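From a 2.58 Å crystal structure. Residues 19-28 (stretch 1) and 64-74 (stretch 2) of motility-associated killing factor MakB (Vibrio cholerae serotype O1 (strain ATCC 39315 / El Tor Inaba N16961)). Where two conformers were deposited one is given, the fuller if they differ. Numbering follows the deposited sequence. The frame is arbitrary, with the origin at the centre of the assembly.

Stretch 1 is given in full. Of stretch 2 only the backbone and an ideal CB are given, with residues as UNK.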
ATOM      1  N   VAL A  19      -0.894   7.947  -5.062  1.00132.04           N
ATOM      2  CA  VAL A  19      -0.022   6.839  -5.444  1.00130.24           C
ATOM      3  C   VAL A  19       0.885   6.424  -4.296  1.00126.10           C
ATOM      4  O   VAL A  19       1.349   5.276  -4.266  1.00131.73           O
ATOM      5  CB  VAL A  19       0.814   7.180  -6.689  1.00123.33           C
ATOM      6  CG1 VAL A  19      -0.091   7.506  -7.871  1.00115.25           C
ATOM      7  CG2 VAL A  19       1.766   8.330  -6.404  1.00116.00           C
ATOM      8  N   TYR A  20       1.147   7.327  -3.348  1.00112.01           N
ATOM      9  CA  TYR A  20       1.870   6.956  -2.136  1.00123.38           C
ATOM     10  C   TYR A  20       0.983   6.134  -1.210  1.00130.12           C
ATOM     11  O   TYR A  20       1.411   5.104  -0.675  1.00131.15           O
ATOM     12  CB  TYR A  20       2.379   8.217  -1.435  1.00131.98           C
ATOM     13  CG  TYR A  20       3.111   7.990  -0.126  1.00129.39           C
ATOM     14  CD1 TYR A  20       4.100   7.021  -0.010  1.00130.50           C
ATOM     15  CD2 TYR A  20       2.836   8.778   0.984  1.00128.38           C
ATOM     16  CE1 TYR A  20       4.778   6.830   1.188  1.00138.96           C
ATOM     17  CE2 TYR A  20       3.507   8.596   2.181  1.00135.83           C
ATOM     18  CZ  TYR A  20       4.475   7.623   2.281  1.00134.29           C
ATOM     19  OH  TYR A  20       5.139   7.448   3.478  1.00107.31           O
ATOM     20  N   THR A  21      -0.263   6.576  -1.014  1.00128.02           N
ATOM     21  CA  THR A  21      -1.220   5.811  -0.220  1.00124.77           C
ATOM     22  C   THR A  21      -1.404   4.408  -0.786  1.00139.05           C
ATOM     23  O   THR A  21      -1.333   3.413  -0.054  1.00145.53           O
ATOM     24  CB  THR A  21      -2.561   6.549  -0.163  1.00122.21           C
ATOM     25  OG1 THR A  21      -2.434   7.710   0.668  1.00123.80           O
ATOM     26  CG2 THR A  21      -3.664   5.638   0.382  1.00116.29           C
ATOM     27  N   ASP A  22      -1.627   4.308  -2.099  1.00140.29           N
ATOM     28  CA  ASP A  22      -1.783   3.006  -2.736  1.00142.46           C
ATOM     29  C   ASP A  22      -0.489   2.208  -2.768  1.00129.70           C
ATOM     30  O   ASP A  22      -0.530   1.004  -3.035  1.00118.90           O
ATOM     31  CB  ASP A  22      -2.328   3.173  -4.154  1.00153.53           C
ATOM     32  CG  ASP A  22      -3.781   3.594  -4.164  1.00165.80           C
ATOM     33  OD1 ASP A  22      -4.108   4.622  -4.797  1.00165.45           O
ATOM     34  OD2 ASP A  22      -4.594   2.904  -3.515  1.00171.01           O
ATOM     35  N   PHE A  23       0.650   2.845  -2.505  1.00125.46           N
ATOM     36  CA  PHE A  23       1.890   2.098  -2.338  1.00124.61           C
ATOM     37  C   PHE A  23       1.991   1.519  -0.933  1.00141.66           C
ATOM     38  O   PHE A  23       2.350   0.350  -0.760  1.00153.68           O
ATOM     39  CB  PHE A  23       3.092   2.995  -2.625  1.00123.32           C
ATOM     40  CG  PHE A  23       4.061   2.415  -3.609  1.00137.96           C
ATOM     41  CD1 PHE A  23       4.959   1.431  -3.224  1.00147.73           C
ATOM     42  CD2 PHE A  23       4.079   2.857  -4.923  1.00132.57           C
ATOM     43  CE1 PHE A  23       5.853   0.898  -4.137  1.00161.10           C
ATOM     44  CE2 PHE A  23       4.969   2.329  -5.838  1.00138.41           C
ATOM     45  CZ  PHE A  23       5.855   1.350  -5.446  1.00157.47           C
ATOM     46  N   LEU A  24       1.673   2.332   0.080  1.00129.08           N
ATOM     47  CA  LEU A  24       1.773   1.888   1.468  1.00106.28           C
ATOM     48  C   LEU A  24       0.808   0.744   1.748  1.00121.09           C
ATOM     49  O   LEU A  24       1.202  -0.300   2.282  1.00141.51           O
ATOM     50  CB  LEU A  24       1.503   3.062   2.410  1.00 95.47           C
ATOM     51  CG  LEU A  24       2.463   4.244   2.285  1.00109.87           C
ATOM     52  CD1 LEU A  24       1.799   5.519   2.779  1.00109.94           C
ATOM     53  CD2 LEU A  24       3.750   3.968   3.048  1.00103.31           C
ATOM     54  N   GLY A  25      -0.468   0.923   1.390  1.00109.85           N
ATOM     55  CA  GLY A  25      -1.452  -0.132   1.578  1.00119.36           C
ATOM     56  C   GLY A  25      -1.111  -1.404   0.833  1.00121.66           C
ATOM     57  O   GLY A  25      -1.667  -2.468   1.135  1.00113.77           O
ATOM     58  N   ILE A  26      -0.206  -1.317  -0.133  1.00119.41           N
ATOM     59  CA  ILE A  26       0.259  -2.472  -0.884  1.00121.30           C
ATOM     60  C   ILE A  26       1.583  -2.993  -0.341  1.00124.28           C
ATOM     61  O   ILE A  26       1.797  -4.203  -0.266  1.00128.32           O
ATOM     62  CB  ILE A  26       0.372  -2.105  -2.383  1.00134.37           C
ATOM     63  CG1 ILE A  26      -0.933  -2.412  -3.136  1.00148.56           C
ATOM     64  CG2 ILE A  26       1.569  -2.792  -3.055  1.00111.76           C
ATOM     65  CD1 ILE A  26      -2.163  -1.706  -2.623  1.00145.81           C
ATOM     66  N   SER A  27       2.463  -2.080   0.076  1.00127.85           N
ATOM     67  CA  SER A  27       3.808  -2.457   0.498  1.00133.24           C
ATOM     68  C   SER A  27       3.811  -3.313   1.758  1.00115.04           C
ATOM     69  O   SER A  27       4.808  -3.997   2.026  1.00116.02           O
ATOM     70  CB  SER A  27       4.664  -1.209   0.728  1.00146.83           C
ATOM     71  OG  SER A  27       4.153  -0.421   1.789  1.00165.24           O
ATOM     72  N   ASN A  28       2.732  -3.304   2.532  0.61100.89           N
ATOM     73  CA  ASN A  28       2.645  -4.147   3.716  0.61106.39           C
ATOM     74  C   ASN A  28       1.757  -5.366   3.507  0.61103.46           C
ATOM     75  O   ASN A  28       1.693  -6.228   4.389  0.61100.43           O
ATOM     76  CB  ASN A  28       2.165  -3.324   4.917  0.61111.43           C
ATOM     77  CG  ASN A  28       3.270  -2.456   5.499  0.61101.28           C
ATOM     78  OD1 ASN A  28       4.139  -2.943   6.223  0.61 92.95           O
ATOM     79  ND2 ASN A  28       3.247  -1.165   5.175  0.61 80.25           N
ATOM     80  N   UNK A  64       7.992 -11.934  -6.488  1.00127.00           N
ATOM     81  CA  UNK A  64       8.359 -11.225  -7.709  1.00136.47           C
ATOM     82  C   UNK A  64       8.117  -9.728  -7.563  1.00121.35           C
ATOM     83  O   UNK A  64       9.005  -8.914  -7.844  1.00113.83           O
ATOM     84  CB  UNK A  64       7.573 -11.773  -8.902  1.00136.47           C
ATOM     85  N   UNK A  65       6.916  -9.348  -7.120  1.00122.70           N
ATOM     86  CA  UNK A  65       6.612  -7.936  -6.911  1.00134.40           C
ATOM     87  C   UNK A  65       7.365  -7.373  -5.708  1.00132.23           C
ATOM     88  O   UNK A  65       7.788  -6.210  -5.732  1.00116.17           O
ATOM     89  CB  UNK A  65       5.106  -7.743  -6.723  1.00134.40           C
ATOM     90  N   UNK A  66       7.555  -8.188  -4.664  1.00135.38           N
ATOM     91  CA  UNK A  66       8.204  -7.727  -3.437  1.00129.42           C
ATOM     92  C   UNK A  66       9.570  -7.107  -3.705  1.00131.93           C
ATOM     93  O   UNK A  66       9.969  -6.163  -3.016  1.00136.35           O
ATOM     94  CB  UNK A  66       8.351  -8.890  -2.453  1.00129.42           C
ATOM     95  N   UNK A  67      10.294  -7.612  -4.703  1.00138.45           N
ATOM     96  CA  UNK A  67      11.612  -7.087  -5.036  1.00135.25           C
ATOM     97  C   UNK A  67      11.560  -5.983  -6.087  1.00127.01           C
ATOM     98  O   UNK A  67      12.597  -5.390  -6.397  1.00125.59           O
ATOM     99  CB  UNK A  67      12.511  -8.222  -5.529  1.00135.25           C
ATOM    100  N   UNK A  68      10.383  -5.686  -6.633  1.00121.12           N
ATOM    101  CA  UNK A  68      10.220  -4.539  -7.514  1.00136.35           C
ATOM    102  C   UNK A  68       9.615  -3.330  -6.814  1.00152.81           C
ATOM    103  O   UNK A  68       9.712  -2.217  -7.344  1.00159.58           O
ATOM    104  CB  UNK A  68       9.347  -4.927  -8.709  1.00136.35           C
ATOM    105  N   UNK A  69       9.000  -3.522  -5.645  1.00161.02           N
ATOM    106  CA  UNK A  69       8.382  -2.405  -4.933  1.00134.76           C
ATOM    107  C   UNK A  69       9.380  -1.312  -4.564  1.00139.51           C
ATOM    108  O   UNK A  69       9.117  -0.141  -4.886  1.00139.27           O
ATOM    109  CB  UNK A  69       7.694  -2.916  -3.666  1.00134.76           C
ATOM    110  N   UNK A  70      10.528  -1.597  -3.933  1.00147.90           N
ATOM    111  CA  UNK A  70      11.493  -0.512  -3.684  1.00157.79           C
ATOM    112  C   UNK A  70      12.113   0.047  -4.955  1.00157.23           C
ATOM    113  O   UNK A  70      12.557   1.202  -4.952  1.00156.95           O
ATOM    114  CB  UNK A  70      12.608  -1.011  -2.763  1.00157.79           C
ATOM    115  N   UNK A  71      12.157  -0.728  -6.040  1.00150.51           N
ATOM    116  CA  UNK A  71      12.707  -0.212  -7.290  1.00137.46           C
ATOM    117  C   UNK A  71      11.740   0.759  -7.958  1.00128.40           C
ATOM    118  O   UNK A  71      12.140   1.844  -8.394  1.00114.50           O
ATOM    119  CB  UNK A  71      13.036  -1.364  -8.242  1.00137.46           C
ATOM    120  N   UNK A  72      10.461   0.381  -8.050  1.00126.33           N
ATOM    121  CA  UNK A  72       9.479   1.217  -8.735  1.00118.74           C
ATOM    122  C   UNK A  72       9.223   2.495  -7.949  1.00131.13           C
ATOM    123  O   UNK A  72       9.078   3.579  -8.530  1.00131.18           O
ATOM    124  CB  UNK A  72       8.171   0.451  -8.942  1.00118.74           C
ATOM    125  N   UNK A  73       9.168   2.396  -6.619  1.00141.34           N
ATOM    126  CA  UNK A  73       8.892   3.572  -5.798  1.00137.33           C
ATOM    127  C   UNK A  73      10.009   4.601  -5.920  1.00132.66           C
ATOM    128  O   UNK A  73       9.751   5.786  -6.157  1.00130.45           O
ATOM    129  CB  UNK A  73       8.707   3.169  -4.334  1.00137.33           C
ATOM    130  N   UNK A  74      11.264   4.166  -5.768  1.00138.47           N
ATOM    131  CA  UNK A  74      12.389   5.069  -5.996  1.00139.12           C
ATOM    132  C   UNK A  74      12.413   5.582  -7.429  1.00142.33           C
ATOM    133  O   UNK A  74      12.950   6.664  -7.693  1.00143.76           O
ATOM    134  CB  UNK A  74      13.708   4.364  -5.673  1.00139.12           C
TER

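Stretch 1 is helical throughout, and helix 69-74 runs nearly antiparallel to it, the two axes at 170° and 11.9 Å at closest approach. Phe 23 reaches across the gap to the backbone and CB atoms of stretch 2.

Position 64 lies out of reach of stretch 1 and its backbone sets no strong preference; many residues, polar ones especially, would suit. It is Glu 64, hydrogen-bonded elsewhere in the structure. At position 65 CA-to-CB points toward stretch 1, but nothing there lies within 5.5 Å of the ideal CB. The apolar CG2 of Ile 26 is what the helix offers, so a long aliphatic or aromatic side chain is favoured over a short one. The deposited residue is Phe 65, whose CE2 reaches to 3.6 Å from Ile 26 CG2.

Position 66 points sideways and contacts nothing in stretch 1, leaving the choice wide; it is Met 66. Positions 67 and 68 are out of reach in a loop or turn, where polar residues suit; they are Gln 67 and Gln 68.

Position 69 points toward stretch 1, its ideal CB 4.3 Å from Phe 23 CE1. Beyond lie the CB and the carbonyl of Ser 27, an acceptor, so either an apolar chain or a long one ending in a donor would fit. Lys 69 combines the two: its CG packs 3.8 Å from Phe 23 CE1, its CD lies 3.6 Å from Ser 27 CB, and its NZ gives a weak hydrogen bond to Ser 27 O at 3.5 Å.

At position 70 CA-to-CB points away. Its phi of -67° and the lack of a bond from its N within the stretch admit proline, though small or polar residues would also serve; it is Pro 70. Position 71 also points away, into space free of stretch 1, where a polar or charged chain of any length would suit; it is Lys 71.

Position 72 points toward stretch 1, with the ideal CB 4.3 Å from Phe 23 CZ, which favours an aliphatic residue such as valine, leucine or isoleucine. Ile 72 sets its CG2 at the edge of the Phe 23 ring, 4.2 Å from CZ, while the end of its side chain leads away.

Position 73 comes closer still, its ideal CB 3.6 Å from Phe 23 CZ, and the Tyr 20 ring lies farther along; a large apolar or aromatic residue could span both. Phe 73 does so: its CB sits over the Phe 23 face in a CH-pi contact, the two rings pair obliquely with centroids 5.3 Å apart, and its CE2 approaches Tyr 20 CD1 at 4.3 Å.

Position 74 is out of reach and tolerant; it is Ala 74.

Stretch 2 64-74: EFMQQKPKIFA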
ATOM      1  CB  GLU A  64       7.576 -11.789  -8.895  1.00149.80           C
ATOM      2  CG  GLU A  64       7.882 -11.112 -10.217  1.00150.83           C
ATOM      3  CD  GLU A  64       6.842 -11.424 -11.275  1.00154.24           C
ATOM      4  OE1 GLU A  64       5.850 -12.112 -10.949  1.00150.05           O
ATOM      5  OE2 GLU A  64       7.017 -10.977 -12.430  1.00154.21           O
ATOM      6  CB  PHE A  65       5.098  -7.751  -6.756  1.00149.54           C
ATOM      7  CG  PHE A  65       4.684  -7.032  -5.496  1.00174.82           C
ATOM      8  CD1 PHE A  65       4.466  -7.734  -4.316  1.00178.91           C
ATOM      9  CD2 PHE A  65       4.480  -5.660  -5.498  1.00178.62           C
ATOM     10  CE1 PHE A  65       4.078  -7.077  -3.157  1.00173.73           C
ATOM     11  CE2 PHE A  65       4.089  -4.998  -4.343  1.00178.64           C
ATOM     12  CZ  PHE A  65       3.888  -5.709  -3.172  1.00174.84           C
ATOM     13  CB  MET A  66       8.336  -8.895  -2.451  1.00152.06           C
ATOM     14  CG  MET A  66       9.276  -8.654  -1.270  1.00171.93           C
ATOM     15  SD  MET A  66       9.669 -10.155  -0.339  1.00175.73           S
ATOM     16  CE  MET A  66      10.984  -9.559   0.723  1.00169.82           C
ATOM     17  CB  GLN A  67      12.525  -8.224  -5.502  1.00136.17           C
ATOM     18  CG  GLN A  67      12.680  -9.329  -4.464  1.00141.43           C
ATOM     19  CD  GLN A  67      13.589 -10.455  -4.924  1.00159.87           C
ATOM     20  OE1 GLN A  67      13.595 -11.539  -4.340  1.00165.28           O
ATOM     21  NE2 GLN A  67      14.364 -10.201  -5.973  1.00158.82           N
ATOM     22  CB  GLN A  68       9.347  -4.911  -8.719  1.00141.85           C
ATOM     23  CG  GLN A  68      10.049  -5.793  -9.734  1.00147.12           C
ATOM     24  CD  GLN A  68      11.296  -5.142 -10.303  1.00158.12           C
ATOM     25  OE1 GLN A  68      11.223  -4.116 -10.980  1.00158.68           O
ATOM     26  NE2 GLN A  68      12.452  -5.735 -10.024  1.00159.95           N
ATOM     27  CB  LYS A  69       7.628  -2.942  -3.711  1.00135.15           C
ATOM     28  CG  LYS A  69       7.584  -2.010  -2.511  1.00146.97           C
ATOM     29  CD  LYS A  69       7.172  -2.767  -1.251  1.00149.02           C
ATOM     30  CE  LYS A  69       8.058  -3.988  -1.026  1.00148.23           C
ATOM     31  NZ  LYS A  69       7.616  -4.820   0.127  1.00150.92           N
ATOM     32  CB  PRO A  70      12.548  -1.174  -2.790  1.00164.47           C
ATOM     33  CG  PRO A  70      12.469  -2.615  -3.134  1.00161.66           C
ATOM     34  CD  PRO A  70      11.015  -2.881  -3.392  1.00155.56           C
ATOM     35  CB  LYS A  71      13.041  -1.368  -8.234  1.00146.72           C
ATOM     36  CG  LYS A  71      14.288  -2.163  -7.867  1.00161.47           C
ATOM     37  CD  LYS A  71      14.630  -3.170  -8.963  1.00167.84           C
ATOM     38  CE  LYS A  71      15.993  -3.817  -8.738  1.00163.38           C
ATOM     39  NZ  LYS A  71      16.012  -4.710  -7.546  1.00160.39           N
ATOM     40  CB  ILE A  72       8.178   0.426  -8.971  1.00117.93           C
ATOM     41  CG1 ILE A  72       8.419  -0.733  -9.939  1.00112.89           C
ATOM     42  CG2 ILE A  72       7.082   1.333  -9.505  1.00115.39           C
ATOM     43  CD1 ILE A  72       8.767  -0.289 -11.341  1.00121.03           C
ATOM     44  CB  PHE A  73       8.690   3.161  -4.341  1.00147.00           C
ATOM     45  CG  PHE A  73       8.497   4.319  -3.409  1.00164.20           C
ATOM     46  CD1 PHE A  73       9.357   4.515  -2.340  1.00181.72           C
ATOM     47  CD2 PHE A  73       7.462   5.221  -3.606  1.00158.68           C
ATOM     48  CE1 PHE A  73       9.187   5.581  -1.478  1.00191.78           C
ATOM     49  CE2 PHE A  73       7.285   6.290  -2.749  1.00167.00           C
ATOM     50  CZ  PHE A  73       8.150   6.470  -1.683  1.00186.83           C
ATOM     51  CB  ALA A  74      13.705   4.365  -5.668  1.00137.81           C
TER
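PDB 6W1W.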